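Endoglucanase, family GH5 (Zobellia galactanivorans, PDB 6GL0) hydrolyses hemicellulose chains, probably including mixed-linked beta-glucan, as a glycoside hydrolase of family 5. Local coordinates at residues Trp19-Ala24 with Leu56-Thr61; Ile98-Asp103 with Lys123-Ile128; His102-Ile107 with Glu146-Gly151; Glu142-Pro147 with Gln169-Ser174. The protein carries 1 engineered substitution. All coordinates share one frame; numbering follows the deposited sequence.

Interaction 1. Residues Trp19-Ala24 with Leu56-Thr61. With BGC (beta-D-glucopyranose), chain D.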
# COMPACT_ATOMS: atom_id res chain seq x y z
N TRP A 19 24.78 1.01 11.96
CA TRP A 19 25.38 0.12 12.92
C TRP A 19 25.30 0.74 14.32
O TRP A 19 25.55 1.92 14.48
CB TRP A 19 26.82 -0.12 12.52
CG TRP A 19 27.63 -1.04 13.37
CD1 TRP A 19 27.76 -2.39 13.21
CD2 TRP A 19 28.50 -0.68 14.43
NE1 TRP A 19 28.64 -2.90 14.12
CE2 TRP A 19 29.12 -1.87 14.89
CE3 TRP A 19 28.82 0.53 15.05
CZ2 TRP A 19 30.02 -1.89 15.93
CZ3 TRP A 19 29.72 0.53 16.11
CH2 TRP A 19 30.32 -0.68 16.53
N ASN A 20 24.95 -0.09 15.30
CA ASN A 20 24.84 0.30 16.72
C ASN A 20 26.15 0.09 17.45
O ASN A 20 26.73 -1.00 17.39
CB ASN A 20 23.80 -0.51 17.48
CG ASN A 20 22.38 0.05 17.34
OD1 ASN A 20 22.01 0.98 18.02
ND2 ASN A 20 21.60 -0.54 16.46
N LEU A 21 26.57 1.13 18.15
CA LEU A 21 27.69 1.05 19.13
C LEU A 21 27.09 0.57 20.45
O LEU A 21 26.94 1.33 21.41
CB LEU A 21 28.37 2.43 19.25
CG LEU A 21 29.60 2.49 20.17
CD1 LEU A 21 30.79 1.82 19.53
CD2 LEU A 21 29.87 3.93 20.50
N GLY A 22 26.71 -0.70 20.47
CA GLY A 22 25.98 -1.24 21.62
C GLY A 22 26.91 -1.65 22.73
O GLY A 22 28.09 -1.91 22.50
N ASN A 23 26.34 -1.72 23.93
CA ASN A 23 27.08 -2.01 25.16
C ASN A 23 28.29 -1.10 25.36
O ASN A 23 29.35 -1.57 25.70
CB ASN A 23 27.43 -3.50 25.23
CG ASN A 23 26.26 -4.37 25.63
OD1 ASN A 23 25.10 -3.93 25.66
ND2 ASN A 23 26.55 -5.64 25.88
N ALA A 24 28.11 0.20 25.11
CA ALA A 24 29.17 1.18 25.31
C ALA A 24 28.60 2.25 26.21
O ALA A 24 28.48 1.97 27.41
CB ALA A 24 29.67 1.73 23.99
N LEU A 56 25.51 5.91 12.27
CA LEU A 56 25.90 5.38 13.58
C LEU A 56 24.77 5.68 14.57
O LEU A 56 24.39 6.83 14.74
CB LEU A 56 27.22 5.99 14.08
CG LEU A 56 27.61 5.54 15.50
CD1 LEU A 56 28.15 4.10 15.50
CD2 LEU A 56 28.62 6.49 16.14
N ARG A 57 24.25 4.64 15.21
CA ARG A 57 23.39 4.79 16.38
C ARG A 57 24.31 4.70 17.59
O ARG A 57 25.08 3.74 17.73
CB ARG A 57 22.31 3.72 16.46
CG ARG A 57 21.31 3.96 17.55
CD ARG A 57 19.97 3.40 17.15
NE ARG A 57 18.94 3.38 18.20
CZ ARG A 57 18.80 2.41 19.12
NH1 ARG A 57 19.65 1.41 19.18
NH2 ARG A 57 17.79 2.46 19.98
N LEU A 58 24.18 5.72 18.42
CA LEU A 58 24.96 5.94 19.64
C LEU A 58 24.00 5.89 20.82
O LEU A 58 23.58 6.93 21.33
CB LEU A 58 25.62 7.33 19.57
CG LEU A 58 26.45 7.84 20.78
CD1 LEU A 58 27.44 6.82 21.26
CD2 LEU A 58 27.19 9.12 20.38
N PRO A 59 23.61 4.68 21.24
CA PRO A 59 22.71 4.61 22.39
C PRO A 59 23.41 5.07 23.71
O PRO A 59 24.60 4.77 23.92
CB PRO A 59 22.37 3.12 22.45
CG PRO A 59 23.60 2.46 21.92
CD PRO A 59 24.10 3.34 20.85
N VAL A 60 22.68 5.77 24.57
CA VAL A 60 23.23 6.33 25.81
C VAL A 60 22.28 6.12 26.94
O VAL A 60 21.12 6.48 26.88
CB VAL A 60 23.53 7.85 25.70
CG1 VAL A 60 24.16 8.38 26.99
CG2 VAL A 60 24.45 8.15 24.53
N THR A 61 22.81 5.54 28.01
CA THR A 61 22.07 5.37 29.24
C THR A 61 22.56 6.51 30.14
O THR A 61 23.75 6.65 30.37
CB THR A 61 22.33 4.02 29.88
OG1 THR A 61 21.64 3.02 29.14
CG2 THR A 61 21.84 3.99 31.28
C2 BGC D . 22.74 -6.59 24.73
C3 BGC D . 23.12 -7.47 25.91
C4 BGC D . 22.83 -6.80 27.24
C5 BGC D . 21.40 -6.30 27.21
C6 BGC D . 21.07 -5.46 28.43
C1 BGC D . 21.28 -6.21 24.86
O2 BGC D . 22.96 -7.30 23.53
O3 BGC D . 24.47 -7.84 25.78
O4 BGC D . 22.94 -7.75 28.29
O5 BGC D . 21.09 -5.55 26.06
O6 BGC D . 19.66 -5.43 28.62
O HOH W 1 26.73 3.76 23.04

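Interaction 2. Residues Ile98-Asp103 with Lys123-Ile128. With GLC (alpha-D-glucopyranose), chain B; BGC (beta-D-glucopyranose), chain D.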
# COMPACT_ATOMS: atom_id res chain seq x y z
N ILE A 98 21.47 9.88 18.71
CA ILE A 98 21.66 9.90 20.15
C ILE A 98 20.31 9.67 20.81
O ILE A 98 19.34 10.34 20.47
CB ILE A 98 22.22 11.26 20.62
CG1 ILE A 98 23.64 11.39 20.10
CG2 ILE A 98 22.26 11.34 22.14
CD1 ILE A 98 24.27 12.75 20.35
N ASN A 99 20.28 8.77 21.79
CA ASN A 99 19.05 8.46 22.50
C ASN A 99 19.11 8.51 24.02
O ASN A 99 20.14 8.87 24.61
CB ASN A 99 18.49 7.12 21.99
CG ASN A 99 19.12 5.90 22.63
OD1 ASN A 99 20.02 5.97 23.48
ND2 ASN A 99 18.59 4.74 22.24
N ILE A 100 17.94 8.18 24.63
CA ILE A 100 17.84 7.74 26.01
C ILE A 100 17.58 6.22 25.97
O ILE A 100 16.55 5.79 25.38
CB ILE A 100 16.71 8.46 26.75
CG1 ILE A 100 17.04 9.93 26.93
CG2 ILE A 100 16.44 7.81 28.12
CD1 ILE A 100 15.98 10.71 27.70
N HIS A 101 18.49 5.44 26.57
CA HIS A 101 18.54 3.98 26.42
C HIS A 101 18.05 3.25 27.70
O HIS A 101 16.83 3.22 27.89
CB HIS A 101 19.91 3.48 25.94
CG HIS A 101 19.83 2.21 25.17
ND1 HIS A 101 19.53 2.18 23.82
CD2 HIS A 101 20.06 0.93 25.53
CE1 HIS A 101 19.55 0.93 23.39
NE2 HIS A 101 19.89 0.15 24.40
N HIS A 102 18.92 2.66 28.54
CA HIS A 102 18.46 1.77 29.63
C HIS A 102 18.11 2.59 30.88
O HIS A 102 18.68 2.36 31.95
CB HIS A 102 19.50 0.73 30.03
CG HIS A 102 19.80 -0.29 29.00
ND1 HIS A 102 18.80 -1.00 28.35
CD2 HIS A 102 20.98 -0.77 28.54
CE1 HIS A 102 19.36 -1.86 27.53
NE2 HIS A 102 20.69 -1.75 27.64
N ASP A 103 17.15 3.50 30.73
CA ASP A 103 16.74 4.47 31.73
C ASP A 103 15.30 4.24 32.22
O ASP A 103 14.67 5.13 32.82
CB ASP A 103 16.90 5.88 31.14
CG ASP A 103 18.35 6.35 31.14
OD1 ASP A 103 18.90 6.48 32.25
OD2 ASP A 103 18.94 6.59 30.07
N LYS A 123 13.35 18.03 31.78
CA LYS A 123 14.61 18.64 32.17
C LYS A 123 15.83 17.97 31.54
O LYS A 123 16.76 18.64 31.15
CB LYS A 123 14.74 18.66 33.68
CG LYS A 123 13.80 19.61 34.38
CD LYS A 123 13.75 19.31 35.86
CE LYS A 123 13.42 20.55 36.67
NZ LYS A 123 11.99 20.64 37.03
N VAL A 124 15.82 16.63 31.47
CA VAL A 124 16.93 15.87 30.86
C VAL A 124 17.02 16.13 29.36
O VAL A 124 18.11 16.40 28.83
CB VAL A 124 16.86 14.35 31.20
CG1 VAL A 124 17.83 13.53 30.36
CG2 VAL A 124 17.15 14.13 32.67
N TRP A 125 15.91 16.05 28.64
CA TRP A 125 15.98 16.27 27.17
C TRP A 125 16.34 17.72 26.84
O TRP A 125 17.07 17.98 25.87
CB TRP A 125 14.71 15.80 26.41
CG TRP A 125 14.91 14.47 25.76
CD1 TRP A 125 14.26 13.30 26.04
CD2 TRP A 125 15.87 14.16 24.76
NE1 TRP A 125 14.76 12.27 25.25
CE2 TRP A 125 15.76 12.77 24.47
CE3 TRP A 125 16.82 14.92 24.07
CZ2 TRP A 125 16.55 12.14 23.54
CZ3 TRP A 125 17.62 14.29 23.15
CH2 TRP A 125 17.48 12.90 22.89
N THR A 126 15.87 18.65 27.68
CA THR A 126 16.31 20.07 27.55
C THR A 126 17.85 20.17 27.57
O THR A 126 18.44 20.87 26.76
CB THR A 126 15.69 20.96 28.65
OG1 THR A 126 14.24 20.99 28.53
CG2 THR A 126 16.25 22.44 28.58
N GLN A 127 18.50 19.47 28.50
CA GLN A 127 19.96 19.58 28.62
C GLN A 127 20.70 18.88 27.49
O GLN A 127 21.71 19.41 27.00
CB GLN A 127 20.44 19.02 29.96
CG GLN A 127 20.00 19.82 31.19
CD GLN A 127 20.36 19.07 32.46
OE1 GLN A 127 21.55 18.93 32.80
NE2 GLN A 127 19.36 18.49 33.11
N ILE A 128 20.20 17.72 27.05
CA ILE A 128 20.83 17.03 25.91
C ILE A 128 20.68 17.92 24.69
O ILE A 128 21.65 18.16 23.96
CB ILE A 128 20.21 15.65 25.61
CG1 ILE A 128 20.43 14.71 26.79
CG2 ILE A 128 20.83 15.02 24.35
CD1 ILE A 128 19.49 13.52 26.78
C1 GLC B . 17.30 -4.02 22.30
C2 GLC B . 17.96 -3.22 23.43
C3 GLC B . 19.44 -3.52 23.57
C4 GLC B . 19.62 -5.02 23.67
C5 GLC B . 19.06 -5.64 22.41
C6 GLC B . 19.19 -7.16 22.33
O1 GLC B . 17.61 -3.53 20.98
O2 GLC B . 17.76 -1.84 23.12
O3 GLC B . 19.94 -2.87 24.71
O4 GLC B . 21.00 -5.34 23.78
O5 GLC B . 17.68 -5.35 22.40
O6 GLC B . 18.51 -7.73 23.44
C2 BGC D . 22.74 -6.59 24.73
C3 BGC D . 23.12 -7.47 25.91
C4 BGC D . 22.83 -6.80 27.24
C5 BGC D . 21.40 -6.30 27.21
C6 BGC D . 21.07 -5.46 28.43
C1 BGC D . 21.28 -6.21 24.86
O2 BGC D . 22.96 -7.30 23.53
O3 BGC D . 24.47 -7.84 25.78
O4 BGC D . 22.94 -7.75 28.29
O5 BGC D . 21.09 -5.55 26.06
O6 BGC D . 19.66 -5.43 28.62

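Interaction 3. Residues His102-Ile107 with Glu146-Gly151. With GLC (alpha-D-glucopyranose), chain B; BGC (beta-D-glucopyranose), chain D.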
# COMPACT_ATOMS: atom_id res chain seq x y z
N HIS A 102 18.92 2.66 28.54
CA HIS A 102 18.46 1.77 29.63
C HIS A 102 18.11 2.59 30.88
O HIS A 102 18.68 2.36 31.95
CB HIS A 102 19.50 0.73 30.03
CG HIS A 102 19.80 -0.29 29.00
ND1 HIS A 102 18.80 -1.00 28.35
CD2 HIS A 102 20.98 -0.77 28.54
CE1 HIS A 102 19.36 -1.86 27.53
NE2 HIS A 102 20.69 -1.75 27.64
N ASP A 103 17.15 3.50 30.73
CA ASP A 103 16.74 4.47 31.73
C ASP A 103 15.30 4.24 32.22
O ASP A 103 14.67 5.13 32.82
CB ASP A 103 16.90 5.88 31.14
CG ASP A 103 18.35 6.35 31.14
OD1 ASP A 103 18.90 6.48 32.25
OD2 ASP A 103 18.94 6.59 30.07
N GLU A 104 14.82 3.00 32.06
CA GLU A 104 13.44 2.66 32.42
C GLU A 104 13.18 2.71 33.93
O GLU A 104 12.03 2.83 34.34
CB GLU A 104 13.04 1.29 31.87
CG GLU A 104 13.06 1.20 30.34
CD GLU A 104 14.42 0.87 29.73
OE1 GLU A 104 15.40 0.64 30.48
OE2 GLU A 104 14.50 0.83 28.49
N THR A 105 14.22 2.66 34.76
CA THR A 105 14.02 2.76 36.22
C THR A 105 13.42 4.10 36.68
O THR A 105 12.69 4.13 37.63
CB THR A 105 15.28 2.40 37.02
OG1 THR A 105 16.41 3.17 36.55
CG2 THR A 105 15.57 0.91 36.85
N TRP A 106 13.68 5.19 35.96
CA TRP A 106 13.04 6.45 36.28
C TRP A 106 12.04 6.88 35.21
O TRP A 106 11.54 8.00 35.28
CB TRP A 106 14.09 7.54 36.51
CG TRP A 106 15.05 7.78 35.36
CD1 TRP A 106 16.20 7.09 35.10
CD2 TRP A 106 14.97 8.79 34.35
NE1 TRP A 106 16.83 7.59 34.00
CE2 TRP A 106 16.10 8.64 33.52
CE3 TRP A 106 14.05 9.79 34.06
CZ2 TRP A 106 16.33 9.45 32.40
CZ3 TRP A 106 14.28 10.62 32.95
CH2 TRP A 106 15.42 10.43 32.13
N ILE A 107 11.77 6.02 34.23
CA ILE A 107 10.79 6.34 33.16
C ILE A 107 9.69 5.27 33.23
O ILE A 107 9.52 4.48 32.31
CB ILE A 107 11.47 6.48 31.77
CG1 ILE A 107 12.61 7.49 31.84
CG2 ILE A 107 10.50 6.95 30.70
CD1 ILE A 107 13.41 7.61 30.55
N GLU A 146 13.27 1.89 24.22
CA GLU A 146 12.24 0.87 24.31
C GLU A 146 11.39 1.12 25.57
O GLU A 146 11.39 0.30 26.48
CB GLU A 146 12.89 -0.52 24.29
CG GLU A 146 13.60 -0.82 22.98
CD GLU A 146 14.10 -2.26 22.86
OE1 GLU A 146 14.26 -2.95 23.90
OE2 GLU A 146 14.33 -2.70 21.71
N PRO A 147 10.72 2.27 25.65
CA PRO A 147 10.01 2.66 26.87
C PRO A 147 8.88 1.71 27.17
O PRO A 147 8.14 1.29 26.28
CB PRO A 147 9.51 4.08 26.57
CG PRO A 147 9.36 4.10 25.10
CD PRO A 147 10.39 3.17 24.52
N ARG A 148 8.82 1.29 28.43
CA ARG A 148 8.00 0.17 28.87
C ARG A 148 8.03 0.05 30.38
O ARG A 148 8.82 0.73 31.06
CB ARG A 148 8.46 -1.16 28.25
CG ARG A 148 9.81 -1.65 28.79
CD ARG A 148 10.41 -2.72 27.93
NE ARG A 148 11.61 -3.27 28.54
CZ ARG A 148 12.83 -2.72 28.51
NH1 ARG A 148 13.06 -1.57 27.91
NH2 ARG A 148 13.83 -3.35 29.11
N HIS A 149 7.16 -0.81 30.87
CA HIS A 149 7.07 -1.15 32.29
C HIS A 149 7.82 -2.48 32.47
O HIS A 149 7.28 -3.55 32.20
CB HIS A 149 5.57 -1.29 32.72
CG HIS A 149 5.32 -1.20 34.20
ND1 HIS A 149 4.09 -0.87 34.73
CD2 HIS A 149 6.15 -1.35 35.25
CE1 HIS A 149 4.17 -0.82 36.04
NE2 HIS A 149 5.41 -1.11 36.39
N LYS A 150 9.06 -2.41 32.94
CA LYS A 150 9.86 -3.60 33.21
C LYS A 150 9.21 -4.52 34.25
O LYS A 150 8.78 -4.05 35.28
CB LYS A 150 11.22 -3.22 33.75
CG LYS A 150 12.15 -2.52 32.79
CD LYS A 150 13.55 -2.39 33.40
CE LYS A 150 14.13 -3.75 33.75
NZ LYS A 150 15.60 -3.82 33.59
N GLY A 151 9.18 -5.81 33.98
CA GLY A 151 8.70 -6.80 34.94
C GLY A 151 7.27 -7.26 34.72
O GLY A 151 6.87 -8.29 35.23
C1 GLC B . 17.30 -4.02 22.30
C2 GLC B . 17.96 -3.22 23.43
C3 GLC B . 19.44 -3.52 23.57
C4 GLC B . 19.62 -5.02 23.67
C5 GLC B . 19.06 -5.64 22.41
C6 GLC B . 19.19 -7.16 22.33
O1 GLC B . 17.61 -3.53 20.98
O2 GLC B . 17.76 -1.84 23.12
O3 GLC B . 19.94 -2.87 24.71
O4 GLC B . 21.00 -5.34 23.78
O5 GLC B . 17.68 -5.35 22.40
O6 GLC B . 18.51 -7.73 23.44
C2 BGC D . 22.74 -6.59 24.73
C3 BGC D . 23.12 -7.47 25.91
C4 BGC D . 22.83 -6.80 27.24
C5 BGC D . 21.40 -6.30 27.21
C6 BGC D . 21.07 -5.46 28.43
C1 BGC D . 21.28 -6.21 24.86
O2 BGC D . 22.96 -7.30 23.53
O3 BGC D . 24.47 -7.84 25.78
O4 BGC D . 22.94 -7.75 28.29
O5 BGC D . 21.09 -5.55 26.06
O6 BGC D . 19.66 -5.43 28.62
O HOH W 2 13.99 2.86 26.92
O HOH W 3 9.80 0.66 33.68
O HOH W 4 10.41 3.22 29.97

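Interaction 4. Residues Glu142-Pro147 with Gln169-Ser174. With GLC (alpha-D-glucopyranose), chain B.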
# COMPACT_ATOMS: atom_id res chain seq x y z
N GLU A 142 16.75 10.49 19.25
CA GLU A 142 15.75 9.47 19.49
C GLU A 142 15.31 9.59 20.96
O GLU A 142 16.13 9.42 21.85
CB GLU A 142 16.37 8.13 19.19
CG GLU A 142 15.47 6.93 19.42
CD GLU A 142 16.24 5.62 19.28
OE1 GLU A 142 16.94 5.44 18.28
OE2 GLU A 142 16.14 4.75 20.17
N THR A 143 14.03 9.89 21.19
CA THR A 143 13.57 10.32 22.49
C THR A 143 13.64 9.22 23.57
O THR A 143 14.16 9.47 24.63
CB THR A 143 12.15 10.96 22.41
OG1 THR A 143 11.29 10.20 21.57
CG2 THR A 143 12.26 12.38 21.83
N LEU A 144 13.17 8.02 23.25
CA LEU A 144 13.16 6.87 24.15
C LEU A 144 13.40 5.55 23.40
O LEU A 144 12.73 5.27 22.41
CB LEU A 144 11.82 6.76 24.85
CG LEU A 144 11.34 7.97 25.64
CD1 LEU A 144 9.88 7.83 25.98
CD2 LEU A 144 12.17 8.13 26.92
N ASN A 145 14.31 4.73 23.92
CA ASN A 145 14.75 3.52 23.26
C ASN A 145 13.62 2.52 23.10
O ASN A 145 13.17 2.27 21.99
CB ASN A 145 15.97 2.88 23.99
CG ASN A 145 16.35 1.51 23.42
OD1 ASN A 145 16.47 1.36 22.21
ND2 ASN A 145 16.57 0.53 24.28
N GLU A 146 13.27 1.89 24.22
CA GLU A 146 12.24 0.87 24.31
C GLU A 146 11.39 1.12 25.57
O GLU A 146 11.39 0.30 26.48
CB GLU A 146 12.89 -0.52 24.29
CG GLU A 146 13.60 -0.82 22.98
CD GLU A 146 14.10 -2.26 22.86
OE1 GLU A 146 14.26 -2.95 23.90
OE2 GLU A 146 14.33 -2.70 21.71
N PRO A 147 10.72 2.27 25.65
CA PRO A 147 10.01 2.66 26.87
C PRO A 147 8.88 1.71 27.17
O PRO A 147 8.14 1.29 26.28
CB PRO A 147 9.51 4.08 26.57
CG PRO A 147 9.36 4.10 25.10
CD PRO A 147 10.39 3.17 24.52
N GLN A 169 2.59 10.16 26.20
CA GLN A 169 2.78 11.41 26.95
C GLN A 169 4.26 11.72 27.16
O GLN A 169 4.68 12.86 27.07
CB GLN A 169 2.06 11.37 28.28
CG GLN A 169 0.54 11.36 28.18
CD GLN A 169 -0.14 11.08 29.51
OE1 GLN A 169 0.26 11.62 30.55
NE2 GLN A 169 -1.17 10.22 29.49
N TYR A 170 5.05 10.69 27.43
CA TYR A 170 6.49 10.88 27.64
C TYR A 170 7.18 11.37 26.37
O TYR A 170 8.05 12.26 26.41
CB TYR A 170 7.14 9.60 28.17
CG TYR A 170 6.65 9.14 29.53
CD1 TYR A 170 5.87 9.96 30.35
CD2 TYR A 170 6.96 7.85 30.02
CE1 TYR A 170 5.41 9.53 31.60
CE2 TYR A 170 6.51 7.42 31.27
CZ TYR A 170 5.74 8.28 32.06
OH TYR A 170 5.25 7.91 33.33
N HIS A 171 6.78 10.80 25.24
CA HIS A 171 7.28 11.27 23.94
C HIS A 171 6.86 12.72 23.69
O HIS A 171 7.66 13.52 23.23
CB HIS A 171 6.78 10.34 22.81
CG HIS A 171 7.59 9.10 22.64
ND1 HIS A 171 8.97 9.11 22.48
CD2 HIS A 171 7.21 7.80 22.53
CE1 HIS A 171 9.40 7.87 22.35
NE2 HIS A 171 8.35 7.05 22.37
N GLN A 172 5.61 13.02 24.00
CA GLN A 172 5.06 14.40 23.92
C GLN A 172 5.96 15.42 24.64
O GLN A 172 6.44 16.38 24.05
CB GLN A 172 3.61 14.47 24.50
CG GLN A 172 2.92 15.83 24.36
CD GLN A 172 2.54 16.15 22.93
OE1 GLN A 172 1.79 15.40 22.30
NE2 GLN A 172 3.06 17.24 22.40
N VAL A 173 6.23 15.14 25.91
CA VAL A 173 7.07 16.02 26.73
C VAL A 173 8.50 16.13 26.18
O VAL A 173 9.08 17.21 26.19
CB VAL A 173 7.02 15.57 28.20
CG1 VAL A 173 8.09 16.23 29.01
CG2 VAL A 173 5.65 15.90 28.78
N SER A 174 9.03 15.03 25.65
CA SER A 174 10.42 15.01 25.16
C SER A 174 10.56 15.82 23.89
O SER A 174 11.45 16.64 23.77
CB SER A 174 10.90 13.56 24.95
OG SER A 174 10.72 12.77 26.14
C1 GLC B . 17.30 -4.02 22.30
C2 GLC B . 17.96 -3.22 23.43
C3 GLC B . 19.44 -3.52 23.57
C4 GLC B . 19.62 -5.02 23.67
C5 GLC B . 19.06 -5.64 22.41
C6 GLC B . 19.19 -7.16 22.33
O1 GLC B . 17.61 -3.53 20.98
O2 GLC B . 17.76 -1.84 23.12
O3 GLC B . 19.94 -2.87 24.71
O4 GLC B . 21.00 -5.34 23.78
O5 GLC B . 17.68 -5.35 22.40
O6 GLC B . 18.51 -7.73 23.44

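Interaction 1. Residues Trp19-Ala24 with Leu56-Thr61
Asn20 OD1 takes a hydrogen bond of 2.7 Å from Arg57 NH1, side chain lying alongside side chain on one face of two neighbouring parallel strands. OD1 meets the guanidinium at its edge, close to its plane, while the amide stands nearly upright against that plane, 86° apart. CG of Arg57 is anti to the backbone N (chi1 -173°) and the chain runs extended to NE, which carries CB, CG and CD past OD1 before NH1 reaches it. On the other face, Leu56 CD1 touches the edge of the Trp19 ring, 3.7 Å from CE3. Between them the backbone is stitched in parallel register: Arg57 N to Trp19 O at 3.1 Å, then Leu21 N to Arg57 O at 3.0 Å. Farther out, Ile85 of helix 76-90 packs on Leu21 and Leu58, and Arg57 NH2 forms a salt bridge with Glu142 and a hydrogen bond with Asn145. A leucine in place of Arg57 would probably leave the Glu142 carboxylate without its cationic mate and Asn20 OD1 without its donor. Strands 18-20 and 55-58 of the TIM barrel bury a guanidinium each of whose nitrogens has a hydrogen-bond partner, the Arg57 side chain lying about 5 Å from the alpha-glucose.

Interaction 2. Residues Ile98-Asp103 with Lys123-Ile128
Ile100 pushes outward from the end of strand 95-99 and slides past Trp125 of helix 114-131, the two side chains running in opposite directions. Its CB bond leads toward the helix. There the side chain forks: CG2 goes to Ile107 CD1 in the following loop, whereas CG1, anti to the carbonyl carbon (chi1 -68°), heads for the indole and lies 3.7 Å from Trp125 NE1. CG1 also has Ile128 CD1 within 4.3 Å. At the tip, Ile100 CD1 meets the indole obliquely, 3.2 Å from Trp125 NE1. Val124 CG1 lies 4.3 Å from Ile100 CD1. Ile128 CD1 lies over one face of the indole, toward its rim, and Ile98 O is at its edge, 4.0 Å from CH2. Trp125 NE1 gives a hydrogen bond to Thr143 O, which helps fix the ring's rotation. On the inner side of the same strand end, Asn99 ND2 bonds His101 ND1 at 3.2 Å, in both the amide and the imidazole planes, and so holds the ring with NE2 3.0 Å from O3 of the alpha-glucose, a hydrogen bond. Val60 N bonds Asn99 OD1, which helps set that amide. Strand 95-99 runs between strands 55-58 and 139-142 in the barrel sheet, and Trp125 reaches over to Ser174 and Ile178 of helix 161-180, joining two outer helices to the barrel wall.

Interaction 3. Residues His102-Ile107 with Glu146-Gly151
Glu104 and Arg148 form the tight part of this contact, a salt bridge with OE2 2.9 Å from NH1. As a hydrogen bond it is weak, with an angle of only 125°. Carboxylate and guanidinium planes stand 65° apart. NH1 is better aligned with Glu146 O, also 2.9 Å away and lying in the guanidinium plane. Arg148 CG sits between the backbone N and the carbonyl carbon (chi1 70°), and from there the extended chain folds the guanidinium back over its own loop. Glu155 takes NE in a second salt bridge. The bent Glu104 chain keeps OE2 turned inward, where a water joins it to Glu146 N. Another water runs from Ile107 O to Arg148 N, linking two buried residues. Both segments are loops after barrel strands 95-99 and 139-142, at the C-terminal rim where TIM barrels keep their active sites. Glu146 belongs to the Asn-Glu-Pro sequence of family 5, whose glutamate is the acid/base in relatives; its OE2 lies 3.3 Å from C1 of the alpha-glucose and is hydrogen-bonded to His221. Outward, the packing slackens. Lys150, exposed to solvent, lays CG and CD along Glu104 CB at 4.0 Å, and its NZ stays 5.4 Å from Glu104 OE1. On this side a single water links Glu104 O with Arg148 O and Lys150 N.

Interaction 4. Residues Glu142-Pro147 with Gln169-Ser174
His171 presents one ring face to Leu144, whose CD1 makes a CH-pi contact 3.9 Å from the ring centroid and 19° off its normal. At the ring edge, near its plane, Thr143 OG1 shares a hydrogen bond of 2.7 Å with ND1; either atom could be the donor. Pro147 CG approaches obliquely, 4.1 Å from NE2, and that nitrogen is hydrogen-bonded to Ser193 OG on strand 190-193. Bonds at both ring nitrogens fix the imidazole's rotation. A phenylalanine in place of His171 is likely to leave Thr143 OG1 without its mate and cost Ser193 OG one of its bonds, between helix 161-180 and the barrel. Thr143 also packs its methyl CG2 on Ser174 CB at 3.6 Å; chi1 of 44° sends OG1 to the histidine and this methyl to the serine. Ser174 OG turns back onto its own helix, 2.7 Å from Tyr170 O, which takes Ser174 N from the opposite face of its carbonyl plane. Leu144 CD1 bridges to Tyr170 CB at 3.9 Å, so one methyl serves both helix residues. On the pocket side, Asn145 ND2 gives a hydrogen bond of 2.9 Å to O2 of the alpha-glucose. The outward-facing Thr143 and Leu144 thus fasten helix 161-180 behind the start of Asn145-Glu146-Pro147, the Asn-Glu-Pro motif that family 5 glycosidases carry after the fourth barrel strand.

From the N terminus, interaction 1 closes the beta-alpha-beta unit of strand 18-20, helix 42-51 and strand 55-58 before the others open, joining the first two strands. Interaction 2 then folds helix 114-131 back on the third strand; Thr61 OG1 of interaction 1 meets His102 N there. Interaction 3 starts from the same stretch but spans farther, taking in helix segment 123-128, so the two loops cross and neither encloses the other. It joins the rim loops after the third and fourth strands. Interaction 4 overlaps its far end, sharing Glu146 and Pro147, and sets helix 161-180 against the end of the fourth strand. Arg57 joins interaction 1 to interaction 4 across the barrel interior.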